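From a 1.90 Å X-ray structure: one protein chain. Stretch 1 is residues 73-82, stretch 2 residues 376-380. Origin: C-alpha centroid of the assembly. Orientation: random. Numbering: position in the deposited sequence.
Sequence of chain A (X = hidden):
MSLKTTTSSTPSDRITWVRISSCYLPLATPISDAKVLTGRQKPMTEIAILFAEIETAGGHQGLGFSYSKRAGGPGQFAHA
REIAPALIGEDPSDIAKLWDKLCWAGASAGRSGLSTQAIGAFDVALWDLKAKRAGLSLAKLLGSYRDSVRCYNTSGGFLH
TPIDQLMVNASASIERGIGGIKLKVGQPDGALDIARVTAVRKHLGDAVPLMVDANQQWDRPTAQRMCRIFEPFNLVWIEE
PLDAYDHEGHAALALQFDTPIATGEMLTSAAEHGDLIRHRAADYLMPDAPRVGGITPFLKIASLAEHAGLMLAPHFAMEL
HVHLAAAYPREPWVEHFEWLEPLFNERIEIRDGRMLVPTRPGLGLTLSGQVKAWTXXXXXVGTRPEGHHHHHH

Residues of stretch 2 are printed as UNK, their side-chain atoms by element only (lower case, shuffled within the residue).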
ATOM      1  N   GLY A  73      39.271  12.896 -11.165  1.00 20.99           N
ATOM      2  CA  GLY A  73      39.871  13.098 -12.477  1.00 21.28           C
ATOM      3  C   GLY A  73      40.757  11.960 -12.954  1.00 21.54           C
ATOM      4  O   GLY A  73      40.554  11.432 -14.052  1.00 20.96           O
ATOM      5  N   PRO A  74      41.771  11.575 -12.165  1.00 20.83           N
ATOM      6  CA  PRO A  74      42.670  10.482 -12.548  1.00 20.02           C
ATOM      7  C   PRO A  74      41.935   9.162 -12.819  1.00 21.92           C
ATOM      8  O   PRO A  74      42.238   8.452 -13.781  1.00 20.33           O
ATOM      9  CB  PRO A  74      43.606  10.384 -11.349  1.00 20.50           C
ATOM     10  CG  PRO A  74      43.731  11.814 -10.924  1.00 20.10           C
ATOM     11  CD  PRO A  74      42.290  12.294 -10.987  1.00 20.66           C
ATOM     12  N   GLY A  75      40.971   8.838 -11.960  1.00 21.25           N
ATOM     13  CA  GLY A  75      40.226   7.604 -12.124  1.00 19.48           C
ATOM     14  C   GLY A  75      39.406   7.578 -13.401  1.00 20.21           C
ATOM     15  O   GLY A  75      39.363   6.559 -14.089  1.00 17.39           O
ATOM     16  N   GLN A  76      38.749   8.695 -13.715  1.00 18.79           N
ATOM     17  CA  GLN A  76      37.937   8.778 -14.923  1.00 19.41           C
ATOM     18  C   GLN A  76      38.797   8.599 -16.163  1.00 18.59           C
ATOM     19  O   GLN A  76      38.433   7.869 -17.082  1.00 17.35           O
ATOM     20  CB  GLN A  76      37.222  10.130 -15.018  1.00 18.73           C
ATOM     21  CG  GLN A  76      36.111  10.364 -14.003  1.00 24.12           C
ATOM     22  CD  GLN A  76      35.332  11.640 -14.303  1.00 24.98           C
ATOM     23  OE1 GLN A  76      35.738  12.432 -15.153  1.00 26.56           O
ATOM     24  NE2 GLN A  76      34.220  11.842 -13.609  1.00 23.80           N
ATOM     25  N   PHE A  77      39.940   9.275 -16.196  1.00 19.44           N
ATOM     26  CA  PHE A  77      40.824   9.178 -17.349  1.00 18.48           C
ATOM     27  C   PHE A  77      41.335   7.761 -17.539  1.00 17.42           C
ATOM     28  O   PHE A  77      41.279   7.221 -18.638  1.00 16.69           O
ATOM     29  CB  PHE A  77      42.029  10.113 -17.205  1.00 21.40           C
ATOM     30  CG  PHE A  77      43.034   9.961 -18.321  1.00 23.43           C
ATOM     31  CD1 PHE A  77      42.798  10.531 -19.569  1.00 22.81           C
ATOM     32  CD2 PHE A  77      44.184   9.191 -18.142  1.00 23.22           C
ATOM     33  CE1 PHE A  77      43.685  10.335 -20.626  1.00 24.01           C
ATOM     34  CE2 PHE A  77      45.080   8.988 -19.197  1.00 24.73           C
ATOM     35  CZ  PHE A  77      44.828   9.561 -20.440  1.00 23.88           C
ATOM     36  N   ALA A  78      41.843   7.172 -16.460  1.00 18.32           N
ATOM     37  CA  ALA A  78      42.385   5.822 -16.499  1.00 19.05           C
ATOM     38  C   ALA A  78      41.369   4.831 -17.042  1.00 20.15           C
ATOM     39  O   ALA A  78      41.705   3.986 -17.868  1.00 19.30           O
ATOM     40  CB  ALA A  78      42.840   5.397 -15.106  1.00 19.24           C
ATOM     41  N   HIS A  79      40.125   4.930 -16.583  1.00 20.08           N
ATOM     42  CA  HIS A  79      39.095   4.013 -17.060  1.00 20.32           C
ATOM     43  C   HIS A  79      38.754   4.297 -18.524  1.00 20.12           C
ATOM     44  O   HIS A  79      38.626   3.374 -19.334  1.00 20.64           O
ATOM     45  CB  HIS A  79      37.830   4.119 -16.203  1.00 17.72           C
ATOM     46  CG  HIS A  79      36.896   2.962 -16.382  1.00 18.20           C
ATOM     47  ND1 HIS A  79      37.192   1.694 -15.932  1.00 18.41           N
ATOM     48  CD2 HIS A  79      35.694   2.872 -17.000  1.00 17.37           C
ATOM     49  CE1 HIS A  79      36.213   0.870 -16.265  1.00 19.21           C
ATOM     50  NE2 HIS A  79      35.291   1.561 -16.915  1.00 17.35           N
ATOM     51  N   ALA A  80      38.613   5.576 -18.863  1.00 19.66           N
ATOM     52  CA  ALA A  80      38.301   5.967 -20.233  1.00 19.06           C
ATOM     53  C   ALA A  80      39.353   5.396 -21.185  1.00 19.05           C
ATOM     54  O   ALA A  80      39.025   4.885 -22.255  1.00 19.09           O
ATOM     55  CB  ALA A  80      38.264   7.493 -20.350  1.00 19.69           C
ATOM     56  N   ARG A  81      40.619   5.481 -20.786  1.00 20.60           N
ATOM     57  CA  ARG A  81      41.718   4.974 -21.608  1.00 21.21           C
ATOM     58  C   ARG A  81      41.623   3.468 -21.783  1.00 21.06           C
ATOM     59  O   ARG A  81      41.862   2.943 -22.868  1.00 19.94           O
ATOM     60  CB  ARG A  81      43.063   5.340 -20.967  1.00 24.09           C
ATOM     61  CG  ARG A  81      44.294   4.837 -21.718  1.00 26.84           C
ATOM     62  CD  ARG A  81      45.571   5.360 -21.065  1.00 28.13           C
ATOM     63  NE  ARG A  81      45.665   4.953 -19.669  1.00 31.30           N
ATOM     64  CZ  ARG A  81      46.523   5.463 -18.788  1.00 34.09           C
ATOM     65  NH1 ARG A  81      47.376   6.411 -19.154  1.00 33.75           N
ATOM     66  NH2 ARG A  81      46.520   5.031 -17.531  1.00 37.00           N
ATOM     67  N   GLU A  82      41.264   2.769 -20.714  1.00 21.42           N
ATOM     68  CA  GLU A  82      41.163   1.318 -20.784  1.00 21.99           C
ATOM     69  C   GLU A  82      40.013   0.806 -21.643  1.00 21.47           C
ATOM     70  O   GLU A  82      40.151  -0.218 -22.304  1.00 20.63           O
ATOM     71  CB  GLU A  82      41.060   0.733 -19.374  1.00 23.29           C
ATOM     72  CG  GLU A  82      40.971  -0.782 -19.345  1.00 22.29           C
ATOM     73  CD  GLU A  82      40.994  -1.336 -17.933  1.00 22.97           C
ATOM     74  OE1 GLU A  82      40.435  -0.682 -17.031  1.00 20.73           O
ATOM     75  OE2 GLU A  82      41.559  -2.432 -17.726  1.00 22.86           O
ATOM     76  N   UNK A 376      47.050  17.282 -18.505  1.00 28.81           N
ATOM     77  CA  UNK A 376      48.072  16.548 -17.766  1.00 29.59           C
ATOM     78  C   UNK A 376      48.200  15.104 -18.228  1.00 30.38           C
ATOM     79  O   UNK A 376      49.214  14.451 -17.981  1.00 29.34           O
ATOM     80  c   UNK A 376      47.770  16.592 -16.268  1.00 30.62           C
ATOM     81  c   UNK A 376      47.014  19.691 -12.470  1.00 41.02           C
ATOM     82  c   UNK A 376      47.798  18.002 -15.698  1.00 33.72           C
ATOM     83  n   UNK A 376      46.860  20.961 -12.124  1.00 43.15           N
ATOM     84  c   UNK A 376      47.569  18.019 -14.195  1.00 36.79           C
ATOM     85  n   UNK A 376      46.783  18.730 -11.584  1.00 42.57           N
ATOM     86  n   UNK A 376      47.388  19.381 -13.707  1.00 38.99           N
ATOM     87  N   UNK A 377      47.169  14.610 -18.904  1.00 29.59           N
ATOM     88  CA  UNK A 377      47.164  13.244 -19.409  1.00 29.56           C
ATOM     89  C   UNK A 377      46.363  13.174 -20.696  1.00 29.51           C
ATOM     90  O   UNK A 377      45.404  13.927 -20.882  1.00 27.79           O
ATOM     91  c   UNK A 377      46.519  12.284 -18.399  1.00 31.99           C
ATOM     92  o   UNK A 377      45.665  11.043 -15.667  1.00 33.07           O
ATOM     93  c   UNK A 377      47.291  12.060 -17.113  1.00 33.28           C
ATOM     94  c   UNK A 377      46.735  10.894 -16.300  1.00 33.67           C
ATOM     95  o   UNK A 377      47.371   9.821 -16.300  1.00 35.21           O
ATOM     96  N   UNK A 378      46.761  12.273 -21.587  1.00 27.69           N
ATOM     97  CA  UNK A 378      46.038  12.076 -22.833  1.00 29.26           C
ATOM     98  C   UNK A 378      46.444  10.767 -23.482  1.00 27.79           C
ATOM     99  O   UNK A 378      47.537  10.252 -23.252  1.00 26.54           O
ATOM    100  c   UNK A 378      47.715  14.338 -25.533  1.00 43.05           C
ATOM    101  c   UNK A 378      46.263  13.239 -23.808  1.00 33.93           C
ATOM    102  c   UNK A 378      47.671  13.391 -24.347  1.00 39.43           C
ATOM    103  o   UNK A 378      48.198  15.478 -25.364  1.00 45.39           O
ATOM    104  o   UNK A 378      47.252  13.947 -26.628  1.00 43.65           O
ATOM    105  N   UNK A 379      45.543  10.226 -24.289  1.00 26.21           N
ATOM    106  CA  UNK A 379      45.786   8.971 -24.974  1.00 25.34           C
ATOM    107  C   UNK A 379      44.860   8.906 -26.171  1.00 25.95           C
ATOM    108  O   UNK A 379      43.849   9.606 -26.226  1.00 22.01           O
ATOM    109  c   UNK A 379      45.508   7.810 -24.043  1.00 25.11           C
ATOM    110  N   UNK A 380      45.212   8.066 -27.132  1.00 27.10           N
ATOM    111  CA  UNK A 380      44.387   7.903 -28.311  1.00 29.08           C
ATOM    112  C   UNK A 380      44.530   6.492 -28.852  1.00 29.03           C
ATOM    113  O   UNK A 380      45.510   5.804 -28.574  1.00 27.71           O
ATOM    114  c   UNK A 380      46.537  10.219 -30.603  1.00 38.49           C
ATOM    115  c   UNK A 380      44.762   8.939 -29.374  1.00 32.29           C
ATOM    116  n   UNK A 380      47.128  11.300 -30.108  1.00 40.22           N
ATOM    117  c   UNK A 380      46.246   9.098 -29.623  1.00 36.51           C
ATOM    118  o   UNK A 380      46.221  10.118 -31.788  1.00 38.42           O
TER
HETATM  119  O   HOH W   1      45.091   8.510 -14.457  1.00 26.03           O
HETATM  120  O   HOH W   2      48.112   7.795 -22.021  1.00 32.67           O
HETATM  121  O   HOH W   3      49.318   8.846 -18.301  1.00 33.73           O

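Position 376 carries seven side-chain atoms: three carbons in a chain, a nitrogen, and then a carbon bearing two more nitrogens. That terminal CN3 group is a guanidinium, so the residue is Arg376. Its nearest side-chain approach to the helix is NH1 to Pro74 CG, 7.6 Å, and it buries nothing there.

Position 377 has five side-chain atoms, three carbons in line with two oxygens on the third. The fork is a carboxylate three carbons from CA. CA-to-CB points toward the helix, and CB sits 3.7 Å from the centroid of the Phe77 ring, 13° off the ring normal, a CH-pi contact over one face. A carboxylate at this chain length identifies Glu377. With chi1 m and chi2 t, the side chain runs along the ring, bringing OE1 to 3.4 Å from Phe77 CD2.

Position 378 shows the same atom set, three carbons with two oxygens on the last, but its CA-to-CB bond points away from the helix. What meets stretch 1 most closely is backbone: N of 378 lies 3.5 Å from Phe77 CZ. The composition gives Glu378, whose two carboxylate oxygens are hydrogen-bonded elsewhere in the structure.

Position 379 has a single side-chain carbon, hence Ala379. Its CB points toward the helix and meets Phe77 CZ at 4.1 Å and Arg81 CD at 3.9 Å, while its N lies near the ring plane, at the edge, 4.0 Å from Phe77 CZ.

Position 380 has three carbons, the third bearing one oxygen and one nitrogen. This terminal amide, three carbons from CA, defines Gln380. Its CA-to-CB bond points away, and its closest side-chain approach is CB to Arg81 CG, 8.7 Å.

The helix and strand axes run nearly parallel, at 11°, with a closest approach of 9.1 Å. The alternation of the strand directs 377 and 379 at the helix, where Phe77, chi1 t, supplies the central surface; the two stretches together bury 246 Å². No direct hydrogen bond crosses. Arg81 NH1 and Glu377 OE2 are 4.4 Å apart, with the oxygen well out of the guanidinium plane, so opposite charges are merely near each other. Water completes the polar link: water 1 donates to Pro74 O and Glu377 OE1, both at 2.9 Å. Water 3 accepts from Arg81 NH1 at 3.2 Å and donates to Glu377 OE2 at 3.0 Å, and water 2 accepts from Arg81 NH1 at 3.3 Å and donates to Glu378 O at 2.8 Å.

Stretch 2 (376-380) REEAQ
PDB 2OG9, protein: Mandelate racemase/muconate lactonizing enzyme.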